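Local atomic coordinates of tyrosinase (Aspergillus oryzae, PDB entry 6JU8), a protein that probably oxidises L-tyrosine and L-dopa to L-dopaquinone with molecular oxygen at a dinuclear copper centre, a step in melanin biosynthesis. Residues Ala68-Ala73 with Arg409-Phe414. The protein carries 1 engineered substitution. Numbering follows the deposited sequence.
Sequences AGIHGA and RPFHRF. With CU (copper (II) ion), chain C.
Apolar contact between Ile70 and the Pro410-Phe411 pair carries the whole interface, a small buried one of 108 Å² with no hydrogen bond across it. A single methyl does the touching: Ile70 CG2, anti to the backbone N, sits 3.9 Å from Pro410 CD and meets the neighbouring ring carbon CG as well. The same methyl comes within 4.2 Å of Phe411 CE1, approaching that ring obliquely. Within 409-414, Pro410 CD lies over the centre of one Phe411 face, 3.8 Å above the ring plane, so the methyl of Ile70 meets two side chains already in contact. Pro410 follows a cis peptide bond.

The metal bond belongs to the type-3 dicopper centre of the tyrosinase fold. Next to Ile70, His71 points away from 409-414, and its NE2 binds a copper ion at 2.1 Å; His98, His107 and a water whose O lies 1.9 Å from the copper complete the ligands. Side chains of helix 103-129, which supplies His107, touch both segments: Tyr110 and Leu113 meet Ile70, and Val109 and Trp106 meet Phe411.

Among polar contacts outside the two segments, Arg409 O accepts a hydrogen bond from Trp106 NE1, while His71 ND1 is hydrogen-bonded weakly to Val363 O.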
loop_
_atom_site.group_PDB
_atom_site.type_symbol
_atom_site.label_atom_id
_atom_site.label_comp_id
_atom_site.label_asym_id
_atom_site.label_seq_id
_atom_site.Cartn_x
_atom_site.Cartn_y
_atom_site.Cartn_z
ATOM N N ALA A 68 5.595 -5.152 -21.943
ATOM C CA ALA A 68 4.220 -4.985 -21.482
ATOM C C ALA A 68 3.353 -4.316 -22.544
ATOM O O ALA A 68 2.162 -4.610 -22.679
ATOM C CB ALA A 68 4.204 -4.168 -20.207
ATOM N N GLY A 69 3.945 -3.418 -23.336
ATOM C CA GLY A 69 3.196 -2.710 -24.359
ATOM C C GLY A 69 2.728 -3.615 -25.469
ATOM O O GLY A 69 1.784 -3.270 -26.185
ATOM N N ILE A 70 3.318 -4.798 -25.638
ATOM C CA ILE A 70 2.809 -5.718 -26.671
ATOM C C ILE A 70 1.356 -6.025 -26.440
ATOM O O ILE A 70 0.569 -6.156 -27.386
ATOM C CB ILE A 70 3.654 -7.018 -26.652
ATOM C CG1 ILE A 70 5.079 -6.764 -27.164
ATOM C CG2 ILE A 70 2.964 -8.104 -27.457
ATOM C CD1 ILE A 70 6.058 -7.876 -26.885
ATOM N N HIS A 71 0.983 -6.197 -25.176
ATOM C CA HIS A 71 -0.342 -6.698 -24.815
ATOM C C HIS A 71 -1.444 -5.705 -25.179
ATOM O O HIS A 71 -2.502 -6.114 -25.632
ATOM C CB HIS A 71 -0.344 -6.966 -23.315
ATOM C CG HIS A 71 -1.556 -7.627 -22.765
ATOM N ND1 HIS A 71 -2.490 -6.891 -22.051
ATOM C CD2 HIS A 71 -2.013 -8.892 -22.807
ATOM C CE1 HIS A 71 -3.462 -7.728 -21.671
ATOM N NE2 HIS A 71 -3.202 -8.938 -22.111
ATOM N N GLY A 72 -1.240 -4.406 -24.946
ATOM C CA GLY A 72 -2.286 -3.404 -25.005
ATOM C C GLY A 72 -1.759 -2.023 -25.313
ATOM O O GLY A 72 -1.038 -1.813 -26.287
ATOM N N ALA A 73 -2.179 -1.059 -24.499
ATOM C CA ALA A 73 -1.756 0.327 -24.674
ATOM C C ALA A 73 -0.251 0.417 -24.476
ATOM O O ALA A 73 0.294 -0.331 -23.642
ATOM C CB ALA A 73 -2.494 1.231 -23.690
ATOM N N ARG A 409 0.831 -12.915 -33.975
ATOM C CA ARG A 409 1.590 -11.667 -34.055
ATOM C C ARG A 409 1.704 -11.066 -32.665
ATOM O O ARG A 409 0.744 -11.152 -31.884
ATOM C CB ARG A 409 0.865 -10.701 -35.008
ATOM C CG ARG A 409 0.794 -11.220 -36.448
ATOM C CD ARG A 409 0.218 -10.150 -37.387
ATOM N NE ARG A 409 -0.652 -9.250 -36.643
ATOM C CZ ARG A 409 -0.684 -7.930 -36.746
ATOM N NH1 ARG A 409 -1.514 -7.195 -36.011
ATOM N NH2 ARG A 409 0.129 -7.317 -37.607
ATOM N N PRO A 410 2.811 -10.431 -32.308
ATOM C CA PRO A 410 3.949 -10.103 -33.149
ATOM C C PRO A 410 5.147 -11.025 -33.000
ATOM O O PRO A 410 6.291 -10.631 -33.276
ATOM C CB PRO A 410 4.296 -8.711 -32.564
ATOM C CG PRO A 410 4.199 -8.978 -31.082
ATOM C CD PRO A 410 2.944 -9.818 -30.958
ATOM N N PHE A 411 4.919 -12.269 -32.613
ATOM C CA PHE A 411 5.972 -13.144 -32.139
ATOM C C PHE A 411 6.646 -13.906 -33.276
ATOM O O PHE A 411 5.989 -14.692 -33.944
ATOM C CB PHE A 411 5.403 -14.123 -31.115
ATOM C CG PHE A 411 4.714 -13.450 -29.948
ATOM C CD1 PHE A 411 5.355 -12.431 -29.246
ATOM C CD2 PHE A 411 3.446 -13.852 -29.548
ATOM C CE1 PHE A 411 4.721 -11.835 -28.153
ATOM C CE2 PHE A 411 2.831 -13.287 -28.452
ATOM C CZ PHE A 411 3.484 -12.283 -27.749
ATOM N N HIS A 412 7.934 -13.679 -33.443
ATOM C CA HIS A 412 8.716 -14.292 -34.515
ATOM C C HIS A 412 9.501 -15.508 -34.029
ATOM O O HIS A 412 9.979 -15.555 -32.892
ATOM C CB HIS A 412 9.693 -13.283 -35.107
ATOM C CG HIS A 412 9.001 -12.193 -35.869
ATOM N ND1 HIS A 412 9.088 -10.880 -35.478
ATOM C CD2 HIS A 412 8.260 -12.192 -36.988
ATOM C CE1 HIS A 412 8.414 -10.110 -36.313
ATOM N NE2 HIS A 412 7.904 -10.890 -37.250
ATOM N N ARG A 413 9.658 -16.474 -34.931
ATOM C CA ARG A 413 10.492 -17.630 -34.680
ATOM C C ARG A 413 11.227 -18.026 -35.959
ATOM O O ARG A 413 10.839 -17.660 -37.070
ATOM C CB ARG A 413 9.686 -18.815 -34.157
ATOM C CG ARG A 413 8.498 -19.173 -35.042
ATOM C CD ARG A 413 7.673 -20.307 -34.467
ATOM N NE ARG A 413 8.447 -21.531 -34.303
ATOM C CZ ARG A 413 8.607 -22.430 -35.264
ATOM N NH1 ARG A 413 8.066 -22.282 -36.467
ATOM N NH2 ARG A 413 9.341 -23.503 -34.988
ATOM N N PHE A 414 12.260 -18.819 -35.762
ATOM C CA PHE A 414 13.003 -19.380 -36.880
ATOM C C PHE A 414 12.425 -20.764 -37.160
ATOM O O PHE A 414 12.378 -21.582 -36.227
ATOM C CB PHE A 414 14.482 -19.394 -36.529
ATOM C CG PHE A 414 15.419 -19.897 -37.589
ATOM C CD1 PHE A 414 15.695 -19.143 -38.717
ATOM C CD2 PHE A 414 16.036 -21.129 -37.436
ATOM C CE1 PHE A 414 16.570 -19.611 -39.685
ATOM C CE2 PHE A 414 16.906 -21.597 -38.402
ATOM C CZ PHE A 414 17.172 -20.839 -39.524
HETATM CU CU CU C . -3.959 -10.894 -22.476
HETATM O O HOH W 1 -4.476 -10.893 -20.619
#